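Local atomic coordinates of Aac(6')-Ih protein (Acinetobacter baumannii, PDB entry 4E8O), a protein that probably transfers an acetyl group from acetyl coenzyme A to the 6'-amino group of aminoglycoside antibiotics, a reaction that underlies resistance. Residues A37-L42 / Q52-L57. Residues are numbered along the deposited sequence; the frame is centred on the assembly and turned at random.
Sequences ALRCLL and QEMRQL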
ATOM      1  N   ALA B  37      25.199  -8.536   0.491  1.00 32.10           N
ATOM      2  CA  ALA B  37      25.396  -9.799  -0.214  1.00 33.18           C
ATOM      3  C   ALA B  37      24.116 -10.626  -0.340  1.00 32.69           C
ATOM      4  O   ALA B  37      23.885 -11.258  -1.371  1.00 34.41           O
ATOM      5  CB  ALA B  37      26.496 -10.611   0.461  1.00 34.94           C
ATOM      6  N   LEU B  38      23.299 -10.630   0.709  1.00 30.84           N
ATOM      7  CA  LEU B  38      22.019 -11.332   0.683  1.00 29.27           C
ATOM      8  C   LEU B  38      20.937 -10.490   0.016  1.00 27.99           C
ATOM      9  O   LEU B  38      20.093 -11.017  -0.711  1.00 27.84           O
ATOM     10  CB  LEU B  38      21.584 -11.719   2.099  1.00 27.32           C
ATOM     11  CG  LEU B  38      22.469 -12.743   2.808  1.00 26.65           C
ATOM     12  CD1 LEU B  38      21.940 -13.043   4.195  1.00 26.00           C
ATOM     13  CD2 LEU B  38      22.538 -14.012   1.989  1.00 26.95           C
ATOM     14  N   ARG B  39      20.970  -9.183   0.268  1.00 27.55           N
ATOM     15  CA  ARG B  39      19.991  -8.256  -0.288  1.00 28.13           C
ATOM     16  C   ARG B  39      20.032  -8.246  -1.810  1.00 28.70           C
ATOM     17  O   ARG B  39      18.998  -8.088  -2.459  1.00 28.37           O
ATOM     18  CB  ARG B  39      20.244  -6.839   0.240  1.00 27.90           C
ATOM     19  CG  ARG B  39      19.017  -5.948   0.272  1.00 26.20           C
ATOM     20  CD  ARG B  39      19.317  -4.632   0.978  1.00 25.33           C
ATOM     21  NE  ARG B  39      18.098  -3.938   1.381  1.00 22.97           N
ATOM     22  CZ  ARG B  39      17.615  -2.857   0.780  1.00 24.33           C
ATOM     23  NH1 ARG B  39      18.249  -2.325  -0.257  1.00 24.82           N
ATOM     24  NH2 ARG B  39      16.493  -2.300   1.220  1.00 24.14           N
ATOM     25  N   CYS B  40      21.222  -8.414  -2.379  1.00 30.41           N
ATOM     26  CA  CYS B  40      21.365  -8.392  -3.835  1.00 31.25           C
ATOM     27  C   CYS B  40      20.847  -9.677  -4.479  1.00 31.70           C
ATOM     28  O   CYS B  40      20.545  -9.702  -5.674  1.00 32.67           O
ATOM     29  CB  CYS B  40      22.818  -8.128  -4.245  1.00 32.34           C
ATOM     30  SG  CYS B  40      23.926  -9.559  -4.136  1.00 40.32           S
ATOM     31  N   LEU B  41      20.744 -10.740  -3.685  1.00 31.16           N
ATOM     32  CA  LEU B  41      20.155 -11.989  -4.163  1.00 31.76           C
ATOM     33  C   LEU B  41      18.638 -11.846  -4.192  1.00 31.07           C
ATOM     34  O   LEU B  41      17.974 -12.326  -5.113  1.00 31.38           O
ATOM     35  CB  LEU B  41      20.543 -13.155  -3.258  1.00 30.98           C
ATOM     36  CG  LEU B  41      22.024 -13.392  -2.976  1.00 31.98           C
ATOM     37  CD1 LEU B  41      22.184 -14.655  -2.172  1.00 32.36           C
ATOM     38  CD2 LEU B  41      22.825 -13.484  -4.257  1.00 33.84           C
ATOM     39  N   LEU B  42      18.100 -11.182  -3.173  1.00 30.31           N
ATOM     40  CA  LEU B  42      16.665 -10.947  -3.076  1.00 29.60           C
ATOM     41  C   LEU B  42      16.238  -9.931  -4.125  1.00 28.80           C
ATOM     42  O   LEU B  42      15.376 -10.212  -4.962  1.00 28.11           O
ATOM     43  CB  LEU B  42      16.301 -10.448  -1.673  1.00 29.17           C
ATOM     44  CG  LEU B  42      14.818 -10.267  -1.335  1.00 28.35           C
ATOM     45  CD1 LEU B  42      14.051 -11.552  -1.593  1.00 28.83           C
ATOM     46  CD2 LEU B  42      14.635  -9.828   0.113  1.00 27.49           C
ATOM     47  N   GLN B  52      22.700   3.169  -0.300  1.00 33.77           N
ATOM     48  CA  GLN B  52      22.055   4.437   0.016  1.00 37.53           C
ATOM     49  C   GLN B  52      20.802   4.162   0.841  1.00 35.76           C
ATOM     50  O   GLN B  52      20.523   4.857   1.815  1.00 36.00           O
ATOM     51  CB  GLN B  52      21.701   5.181  -1.276  1.00 41.40           C
ATOM     52  CG  GLN B  52      21.988   6.679  -1.260  1.00 46.91           C
ATOM     53  CD  GLN B  52      21.907   7.300  -2.647  1.00 51.78           C
ATOM     54  OE1 GLN B  52      22.092   6.618  -3.657  1.00 53.14           O
ATOM     55  NE2 GLN B  52      21.629   8.597  -2.702  1.00 54.25           N
ATOM     56  N   GLU B  53      20.064   3.125   0.462  1.00 34.27           N
ATOM     57  CA  GLU B  53      18.842   2.762   1.167  1.00 34.85           C
ATOM     58  C   GLU B  53      19.153   2.116   2.516  1.00 32.26           C
ATOM     59  O   GLU B  53      18.534   2.452   3.523  1.00 32.00           O
ATOM     60  CB  GLU B  53      17.996   1.818   0.308  1.00 38.02           C
ATOM     61  CG  GLU B  53      16.575   1.612   0.820  1.00 41.15           C
ATOM     62  CD  GLU B  53      15.765   0.694  -0.074  1.00 43.98           C
ATOM     63  OE1 GLU B  53      16.336   0.160  -1.049  1.00 45.02           O
ATOM     64  OE2 GLU B  53      14.559   0.507   0.195  1.00 45.70           O
ATOM     65  N   MET B  54      20.115   1.194   2.526  1.00 31.15           N
ATOM     66  CA  MET B  54      20.517   0.493   3.746  1.00 30.05           C
ATOM     67  C   MET B  54      20.960   1.449   4.857  1.00 30.02           C
ATOM     68  O   MET B  54      20.629   1.240   6.026  1.00 27.36           O
ATOM     69  CB  MET B  54      21.628  -0.522   3.437  1.00 30.16           C
ATOM     70  CG  MET B  54      21.152  -1.750   2.668  1.00 29.46           C
ATOM     71  SD  MET B  54      22.418  -2.462   1.600  1.00 25.53           S
ATOM     72  CE  MET B  54      23.634  -2.975   2.812  1.00 23.26           C
ATOM     73  N   ARG B  55      21.697   2.500   4.497  1.00 32.57           N
ATOM     74  CA  ARG B  55      22.195   3.451   5.494  1.00 34.79           C
ATOM     75  C   ARG B  55      21.086   4.299   6.115  1.00 34.48           C
ATOM     76  O   ARG B  55      21.193   4.706   7.269  1.00 35.49           O
ATOM     77  CB  ARG B  55      23.292   4.349   4.905  1.00 37.59           C
ATOM     78  CG  ARG B  55      24.564   3.598   4.546  1.00 40.59           C
ATOM     79  CD  ARG B  55      25.778   4.516   4.474  1.00 44.72           C
ATOM     80  NE  ARG B  55      27.023   3.753   4.452  1.00 46.89           N
ATOM     81  CZ  ARG B  55      27.707   3.407   5.538  1.00 48.14           C
ATOM     82  NH1 ARG B  55      27.275   3.759   6.742  1.00 48.40           N
ATOM     83  NH2 ARG B  55      28.824   2.705   5.421  1.00 49.18           N
ATOM     84  N   GLN B  56      20.027   4.561   5.352  1.00 34.45           N
ATOM     85  CA  GLN B  56      18.867   5.288   5.866  1.00 34.95           C
ATOM     86  C   GLN B  56      18.065   4.415   6.826  1.00 32.38           C
ATOM     87  O   GLN B  56      17.752   4.830   7.941  1.00 32.49           O
ATOM     88  CB  GLN B  56      17.948   5.713   4.716  1.00 38.07           C
ATOM     89  CG  GLN B  56      18.550   6.687   3.709  1.00 43.46           C
ATOM     90  CD  GLN B  56      17.571   7.019   2.593  1.00 46.65           C
ATOM     91  OE1 GLN B  56      16.387   6.680   2.673  1.00 46.89           O
ATOM     92  NE2 GLN B  56      18.059   7.680   1.548  1.00 48.66           N
ATOM     93  N   LEU B  57      17.734   3.209   6.367  1.00 29.98           N
ATOM     94  CA  LEU B  57      16.910   2.259   7.116  1.00 28.53           C
ATOM     95  C   LEU B  57      17.382   2.026   8.554  1.00 28.33           C
ATOM     96  O   LEU B  57      16.565   1.957   9.474  1.00 28.13           O
ATOM     97  CB  LEU B  57      16.830   0.915   6.372  1.00 28.37           C
ATOM     98  CG  LEU B  57      16.152   0.880   4.998  1.00 29.17           C
ATOM     99  CD1 LEU B  57      16.199  -0.513   4.393  1.00 28.94           C
ATOM    100  CD2 LEU B  57      14.718   1.345   5.101  1.00 29.22           C
TER
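Arg-39 reaches from helix 32-42 to helix 47-57 and meets Glu-53, Met-54 and Leu-57, making one long side chain the whole bridge from its segment. The segment axes come no nearer than 12.6 Å, a gap that suits arginine: its CG lies anti to the backbone N (chi1 -154°) and the chain runs extended to NE, carrying the guanidinium right across.

The close-packed part is built on Met-54, which runs alongside the arginine, head to tail with it. Its CG lies 3.8 Å from CD of Arg-39 and also covers one face of the guanidinium, a surface that accepts aliphatic carbon readily. Methionine suits this place because its slender, flexible chain fits beside the arginine methylenes while also touching Leu-32, Trp-35 and Leu-36 of helix 32-42. Leu-57 adds a methyl, CD1, 3.7 Å from NH2 of Arg-39, approaching obliquely; a branched leucine suits this buried spot, laying a compact apolar group against the arginine's end.

Glu-53 forms the looser, partly exposed side, where a long anionic chain can reach the cation. It lies roughly perpendicular to the arginine and sets its carboxylate at the guanidinium edge, the two planes 88° apart. NH1 of Arg-39 donates to OE1 of Glu-53 over 3.2 Å, with 155° at the hydrogen. The acceptor lies in the guanidinium plane, yet the donor arrives from above the carboxylate plane, unlike the coplanar, two-pronged pairing these groups can make.

The stronger partner of Arg-39 is Glu-80 on strand 75-84, which pairs with NE, while NH1 is also hydrogen-bonded to ND1 of His-50. Within the GNAT fold, this buried arginine therefore ties both N-terminal helices to the central sheet; two nearby carboxylates would be expected to offset its charge and lower the cost of burying it.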